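Local atomic coordinates of long form salivary protein D7L1 (Anopheles stephensi, PDB entry 3NHI), a protein that binds and sequesters cysteinyl leukotrienes and thromboxane A2 analogues, thereby helping female mosquitoes feed on vertebrate blood. Residues A8-Y13 with G196-D201; D191-G196 with N256-H261. One frame throughout, in Å; residues are numbered along the deposited sequence.

Contact 1: residues A8-Y13 with G196-D201; sequences AEQALY and GLRYMD. With EAH ((5S,7E,9E,11Z,14Z)-5-hydroxyicosa-7,9,11,14-tetraenoic acid), chain B.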
loop_
_atom_site.group_PDB
_atom_site.type_symbol
_atom_site.label_atom_id
_atom_site.label_comp_id
_atom_site.label_asym_id
_atom_site.label_seq_id
_atom_site.Cartn_x
_atom_site.Cartn_y
_atom_site.Cartn_z
ATOM N N ALA A 8 -9.632 -4.896 1.466
ATOM C CA ALA A 8 -8.604 -5.901 1.176
ATOM C C ALA A 8 -7.335 -5.331 0.542
ATOM O O ALA A 8 -6.225 -5.794 0.860
ATOM C CB ALA A 8 -9.180 -7.018 0.316
ATOM N N GLU A 9 -7.486 -4.353 -0.349
ATOM C CA GLU A 9 -6.327 -3.725 -0.967
ATOM C C GLU A 9 -5.527 -2.925 0.065
ATOM O O GLU A 9 -4.294 -2.927 0.044
ATOM C CB GLU A 9 -6.737 -2.822 -2.136
ATOM C CG GLU A 9 -5.565 -2.078 -2.807
ATOM C CD GLU A 9 -5.096 -0.821 -2.066
ATOM O OE1 GLU A 9 -5.904 -0.153 -1.384
ATOM O OE2 GLU A 9 -3.901 -0.480 -2.200
ATOM N N GLN A 10 -6.231 -2.238 0.962
ATOM C CA GLN A 10 -5.553 -1.415 1.950
ATOM C C GLN A 10 -4.746 -2.282 2.907
ATOM O O GLN A 10 -3.619 -1.927 3.285
ATOM C CB GLN A 10 -6.564 -0.566 2.692
ATOM C CG GLN A 10 -7.142 0.538 1.842
ATOM C CD GLN A 10 -8.239 1.231 2.596
ATOM O OE1 GLN A 10 -9.280 0.657 2.865
ATOM N NE2 GLN A 10 -7.974 2.461 3.027
ATOM N N ALA A 11 -5.309 -3.422 3.292
ATOM C CA ALA A 11 -4.575 -4.375 4.125
ATOM C C ALA A 11 -3.375 -4.979 3.382
ATOM O O ALA A 11 -2.270 -5.064 3.949
ATOM C CB ALA A 11 -5.503 -5.472 4.633
ATOM N N LEU A 12 -3.585 -5.393 2.128
ATOM C CA LEU A 12 -2.503 -5.979 1.334
ATOM C C LEU A 12 -1.351 -4.992 1.165
ATOM O O LEU A 12 -0.170 -5.376 1.226
ATOM C CB LEU A 12 -3.018 -6.446 -0.029
ATOM C CG LEU A 12 -2.080 -7.409 -0.770
ATOM C CD1 LEU A 12 -1.914 -8.741 -0.033
ATOM C CD2 LEU A 12 -2.576 -7.656 -2.182
ATOM N N TYR A 13 -1.695 -3.719 0.964
ATOM C CA TYR A 13 -0.687 -2.670 0.875
ATOM C C TYR A 13 0.173 -2.618 2.133
ATOM O O TYR A 13 1.408 -2.571 2.058
ATOM C CB TYR A 13 -1.330 -1.299 0.619
ATOM C CG TYR A 13 -0.286 -0.210 0.507
ATOM C CD1 TYR A 13 0.262 0.129 -0.731
ATOM C CD2 TYR A 13 0.187 0.449 1.648
ATOM C CE1 TYR A 13 1.255 1.095 -0.825
ATOM C CE2 TYR A 13 1.174 1.404 1.565
ATOM C CZ TYR A 13 1.696 1.733 0.323
ATOM O OH TYR A 13 2.687 2.693 0.232
ATOM N N GLY A 196 -3.506 6.100 -4.874
ATOM C CA GLY A 196 -3.223 4.660 -4.912
ATOM C C GLY A 196 -1.757 4.317 -4.691
ATOM O O GLY A 196 -1.429 3.302 -4.066
ATOM N N LEU A 197 -0.867 5.180 -5.176
ATOM C CA LEU A 197 0.575 4.994 -4.994
ATOM C C LEU A 197 1.087 5.561 -3.676
ATOM O O LEU A 197 2.274 5.464 -3.388
ATOM C CB LEU A 197 1.351 5.623 -6.153
ATOM C CG LEU A 197 1.004 5.190 -7.578
ATOM C CD1 LEU A 197 2.040 5.747 -8.550
ATOM C CD2 LEU A 197 0.843 3.690 -7.751
ATOM N N ARG A 198 0.183 6.164 -2.903
ATOM C CA ARG A 198 0.497 6.779 -1.603
ATOM C C ARG A 198 1.442 7.976 -1.733
ATOM O O ARG A 198 2.125 8.352 -0.785
ATOM C CB ARG A 198 1.013 5.726 -0.608
ATOM C CG ARG A 198 -0.098 4.928 0.110
ATOM C CD ARG A 198 -0.960 4.045 -0.823
ATOM N NE ARG A 198 -1.830 3.172 -0.035
ATOM C CZ ARG A 198 -2.648 2.251 -0.541
ATOM N NH1 ARG A 198 -2.721 2.054 -1.855
ATOM N NH2 ARG A 198 -3.387 1.504 0.270
ATOM N N TYR A 199 1.461 8.577 -2.918
ATOM C CA TYR A 199 2.095 9.890 -3.119
ATOM C C TYR A 199 1.374 10.982 -2.333
ATOM O O TYR A 199 1.974 11.998 -1.959
ATOM C CB TYR A 199 2.035 10.278 -4.593
ATOM C CG TYR A 199 3.006 9.609 -5.532
ATOM C CD1 TYR A 199 3.860 8.563 -5.125
ATOM C CD2 TYR A 199 3.054 10.014 -6.861
ATOM C CE1 TYR A 199 4.747 7.975 -6.023
ATOM C CE2 TYR A 199 3.923 9.434 -7.763
ATOM C CZ TYR A 199 4.775 8.424 -7.351
ATOM O OH TYR A 199 5.631 7.861 -8.278
ATOM N N MET A 200 0.069 10.809 -2.152
ATOM C CA MET A 200 -0.760 11.747 -1.416
ATOM C C MET A 200 -1.795 10.978 -0.632
ATOM O O MET A 200 -2.187 9.876 -1.025
ATOM C CB MET A 200 -1.489 12.705 -2.370
ATOM C CG MET A 200 -0.568 13.551 -3.212
ATOM S SD MET A 200 -1.423 14.718 -4.286
ATOM C CE MET A 200 -1.765 16.033 -3.120
ATOM N N ASP A 201 -2.226 11.556 0.479
ATOM C CA ASP A 201 -3.350 11.014 1.238
ATOM C C ASP A 201 -4.148 12.177 1.800
ATOM O O ASP A 201 -3.987 13.303 1.343
ATOM C CB ASP A 201 -2.885 9.998 2.300
ATOM C CG ASP A 201 -2.092 10.618 3.445
ATOM O OD1 ASP A 201 -1.605 9.820 4.277
ATOM O OD2 ASP A 201 -1.952 11.856 3.538
HETATM O O1 EAH B . -4.449 -11.803 -1.161
HETATM C C1 EAH B . -3.606 -12.017 -0.254
HETATM O O2 EAH B . -2.420 -12.351 -0.496
HETATM C C2 EAH B . -4.044 -11.858 1.189
HETATM C C3 EAH B . -3.030 -12.486 2.148
HETATM C C4 EAH B . -2.019 -11.456 2.648
HETATM C C5 EAH B . -1.007 -12.113 3.564
HETATM O O3 EAH B . -1.601 -12.416 4.719
HETATM C C6 EAH B . 0.165 -11.169 3.816
HETATM C C7 EAH B . 1.121 -11.735 4.855
HETATM C C8 EAH B . 1.003 -10.961 6.151
HETATM C C9 EAH B . 1.751 -11.644 7.200
HETATM C C10 EAH B . 1.522 -11.084 8.387
HETATM C C11 EAH B . 2.288 -11.807 9.399
HETATM C C12 EAH B . 2.214 -11.550 10.707
HETATM C C13 EAH B . 1.345 -10.464 11.298
HETATM C C14 EAH B . 2.196 -9.223 11.465
HETATM C C15 EAH B . 2.164 -8.426 12.535
HETATM C C16 EAH B . 1.256 -8.653 13.719
HETATM C C17 EAH B . 0.054 -7.729 13.600
HETATM C C18 EAH B . -1.116 -8.448 12.942
HETATM C C19 EAH B . -2.415 -7.708 13.214
HETATM C C20 EAH B . -3.566 -8.361 12.485
HETATM O O HOH W 1 -3.221 0.838 3.127
HETATM O O HOH W 2 3.569 3.483 -2.210
#
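The guanidinium of R198 lies flat on the ring of Y13, and this stack is the densely packed part of the contact between A8-Y13 and G196-D201. The two planes are only 4° apart, with R198 CZ 3.8 Å from the centroid of the Y13 ring, a cation-pi pair as well as a stack. The aliphatic stem joins in: R198 CD sits over the same ring face as a CH-pi partner, and CB and CG run on to the phenolic oxygen. A bend at chi2 (64°) lays the chain along the tyrosine, so that the two side chains slide past each other in opposite directions.

The guanidinium edge is used for charge. R198 NH1 gives a 2.8 Å bond to E9 OE2, on the syn side of the carboxylate, while NH2 adds weak bonds to both oxygens; since the planes are 54° apart, the salt bridge is not a flat, two-pronged one. E9 OE2 is also hydrogen-bonded to Y268 OH. In its own plane NH1 reaches back to G196 O at 2.8 Å, which ties the group to the end of helix 184-196. R198 has positive phi and closes that helix in a Schellman motif. The long D7 proteins carry two odorant-binding-protein-like domains, and here helix 8-22, which lends L12 to the bound fatty acid's pocket, meets a helix end from the PBP/GOBP part of the chain.

The looser side is hydrated. A water donates to Q10 O and accepts from R198 NH2 at 2.9 Å, beside the partly exposed Q10, whose CG approaches NH2 no closer than 4.2 Å. At the other end of the stack, a second water lies in the plane of the Y13 ring at its edge, 2.7 Å from Y13 OH, and donates to L197 O.

Contact 2: residues D191-G196 with N256-H261; sequences DCIFRG and NAFDFH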
loop_
_atom_site.group_PDB
_atom_site.type_symbol
_atom_site.label_atom_id
_atom_site.label_comp_id
_atom_site.label_asym_id
_atom_site.label_seq_id
_atom_site.Cartn_x
_atom_site.Cartn_y
_atom_site.Cartn_z
ATOM N N ASP A 191 -5.235 12.045 -9.809
ATOM C CA ASP A 191 -5.532 12.087 -8.380
ATOM C C ASP A 191 -5.706 10.671 -7.822
ATOM O O ASP A 191 -5.139 10.319 -6.773
ATOM C CB ASP A 191 -6.769 12.940 -8.093
ATOM C CG ASP A 191 -7.080 13.008 -6.625
ATOM O OD1 ASP A 191 -8.094 12.415 -6.217
ATOM O OD2 ASP A 191 -6.303 13.629 -5.873
ATOM N N CYS A 192 -6.459 9.851 -8.547
ATOM C CA CYS A 192 -6.723 8.481 -8.142
ATOM C C CYS A 192 -5.400 7.696 -8.083
ATOM O O CYS A 192 -5.166 6.901 -7.161
ATOM C CB CYS A 192 -7.735 7.877 -9.122
ATOM S SG CYS A 192 -8.071 6.117 -8.950
ATOM N N ILE A 193 -4.528 7.921 -9.057
ATOM C CA ILE A 193 -3.253 7.222 -9.085
ATOM C C ILE A 193 -2.334 7.680 -7.960
ATOM O O ILE A 193 -1.730 6.859 -7.271
ATOM C CB ILE A 193 -2.572 7.374 -10.456
ATOM C CG1 ILE A 193 -3.388 6.649 -11.528
ATOM C CG2 ILE A 193 -1.155 6.818 -10.422
ATOM C CD1 ILE A 193 -3.057 7.078 -12.958
ATOM N N PHE A 194 -2.225 8.989 -7.762
ATOM C CA PHE A 194 -1.370 9.509 -6.695
ATOM C C PHE A 194 -1.800 8.980 -5.327
ATOM O O PHE A 194 -0.952 8.655 -4.483
ATOM C CB PHE A 194 -1.320 11.045 -6.704
ATOM C CG PHE A 194 -0.216 11.621 -7.577
ATOM C CD1 PHE A 194 0.072 11.079 -8.835
ATOM C CD2 PHE A 194 0.530 12.713 -7.132
ATOM C CE1 PHE A 194 1.098 11.626 -9.633
ATOM C CE2 PHE A 194 1.546 13.262 -7.916
ATOM C CZ PHE A 194 1.834 12.716 -9.161
ATOM N N ARG A 195 -3.109 8.879 -5.101
ATOM C CA ARG A 195 -3.597 8.317 -3.842
ATOM C C ARG A 195 -3.308 6.814 -3.768
ATOM O O ARG A 195 -2.853 6.315 -2.739
ATOM C CB ARG A 195 -5.080 8.613 -3.666
ATOM C CG ARG A 195 -5.359 10.086 -3.389
ATOM C CD ARG A 195 -6.845 10.322 -3.202
ATOM N NE ARG A 195 -7.155 11.669 -2.723
ATOM C CZ ARG A 195 -7.181 12.039 -1.441
ATOM N NH1 ARG A 195 -6.894 11.176 -0.469
ATOM N NH2 ARG A 195 -7.492 13.292 -1.125
ATOM N N GLY A 196 -3.506 6.100 -4.874
ATOM C CA GLY A 196 -3.223 4.660 -4.912
ATOM C C GLY A 196 -1.757 4.317 -4.691
ATOM O O GLY A 196 -1.429 3.302 -4.066
ATOM N N ASN A 256 10.216 6.747 -15.825
ATOM C CA ASN A 256 10.717 5.419 -15.465
ATOM C C ASN A 256 10.274 5.012 -14.057
ATOM O O ASN A 256 9.892 3.863 -13.834
ATOM C CB ASN A 256 12.241 5.359 -15.613
ATOM C CG ASN A 256 12.688 5.492 -17.060
ATOM O OD1 ASN A 256 11.905 5.290 -17.986
ATOM N ND2 ASN A 256 13.959 5.819 -17.253
ATOM N N ALA A 257 10.314 5.961 -13.125
ATOM C CA ALA A 257 9.906 5.713 -11.738
ATOM C C ALA A 257 8.413 5.421 -11.630
ATOM O O ALA A 257 8.003 4.493 -10.934
ATOM C CB ALA A 257 10.272 6.905 -10.868
ATOM N N PHE A 258 7.612 6.201 -12.347
ATOM C CA PHE A 258 6.154 6.084 -12.317
ATOM C C PHE A 258 5.709 4.804 -13.030
ATOM O O PHE A 258 4.786 4.120 -12.560
ATOM C CB PHE A 258 5.584 7.327 -12.994
ATOM C CG PHE A 258 4.148 7.662 -12.668
ATOM C CD1 PHE A 258 3.701 7.893 -11.361
ATOM C CD2 PHE A 258 3.271 7.869 -13.719
ATOM C CE1 PHE A 258 2.364 8.288 -11.117
ATOM C CE2 PHE A 258 1.955 8.257 -13.498
ATOM C CZ PHE A 258 1.495 8.477 -12.194
ATOM N N ASP A 259 6.370 4.461 -14.139
ATOM C CA ASP A 259 6.083 3.216 -14.854
ATOM C C ASP A 259 6.438 2.008 -13.989
ATOM O O ASP A 259 5.682 1.033 -13.940
ATOM C CB ASP A 259 6.868 3.122 -16.175
ATOM C CG ASP A 259 6.429 4.136 -17.221
ATOM O OD1 ASP A 259 5.359 4.762 -17.077
ATOM O OD2 ASP A 259 7.159 4.270 -18.229
ATOM N N PHE A 260 7.565 2.072 -13.282
ATOM C CA PHE A 260 7.940 0.960 -12.395
ATOM C C PHE A 260 6.906 0.816 -11.281
ATOM O O PHE A 260 6.508 -0.303 -10.944
ATOM C CB PHE A 260 9.351 1.154 -11.834
ATOM C CG PHE A 260 9.874 -0.023 -11.047
ATOM C CD1 PHE A 260 9.637 -1.336 -11.461
ATOM C CD2 PHE A 260 10.648 0.190 -9.924
ATOM C CE1 PHE A 260 10.157 -2.424 -10.745
ATOM C CE2 PHE A 260 11.177 -0.885 -9.201
ATOM C CZ PHE A 260 10.936 -2.194 -9.617
ATOM N N HIS A 261 6.450 1.945 -10.729
ATOM C CA HIS A 261 5.406 1.856 -9.717
ATOM C C HIS A 261 4.086 1.354 -10.309
ATOM O O HIS A 261 3.349 0.630 -9.630
ATOM C CB HIS A 261 5.227 3.156 -8.934
ATOM C CG HIS A 261 4.675 2.953 -7.551
ATOM N ND1 HIS A 261 4.809 3.903 -6.562
ATOM C CD2 HIS A 261 4.017 1.911 -6.981
ATOM C CE1 HIS A 261 4.235 3.469 -5.452
ATOM N NE2 HIS A 261 3.749 2.262 -5.677
#
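D259 OD1 is gripped by two groups, R176 NH2 in a salt bridge and Y178 OH in a hydrogen bond, and the residue just before it, F258, reaches across to I193 and F194. The pair of helices belongs to the C-terminal odorant-binding-protein-like half of D7L1, an all-helical fold in which disulfides staple helices together: C192, next to I193, is bonded to C159 of helix 155-163. Helices 184-196 and 251-266 keep well apart at this point, the closest alpha carbons, F194 CA and F258 CA, being 10.0 Å from each other, and side chains alone bridge the gap.

Most of that bridging falls to F258. Its CG is anti to the backbone N (chi1 -160°), which sends the ring toward helix 184-196, where its far end fits against both neighbours. I193 has its CB directed toward helix 251-266 and offers the CG2 branch, likewise anti to its backbone N. F194 starts differently: its CB is directed away, yet CE1 of its ring comes back to the interface. Either side chain crosses F258 at about a right angle, and no hydrogen bond joins the two segments.

H156 of helix 155-163 meets the F258 ring edge-to-face, while H261, one turn further along helix 251-266, has its ND1 bonded to D213 OD2. Two carbons of the F258 ring do the touching: CZ lies 3.6 Å from I193 CG2, and CE1 lies 3.9 Å from F194 CE1.

How the contacts relate
Contact 2 uses the last turns of helix 184-196, contact 1 the turn just after it, and they share G196; the partner is helix 251-266 in one and helix 8-22 in the other. Contact 2 is a wholly buried, hydrocarbon-only pairing within one helical domain, away from the annotated sites. Contact 1, about 11 Å off between centres, is partly buried and joins this domain to helix 8-22 near the lipid pocket, with charge, stacking and water in place of apolar fit. L197 CD1 packs at 3.6 Å on F258 CE1, while Y199 OH comes equally near F258 CD1. F258 thus packs against both helix 184-196 and the residues on either side of R198.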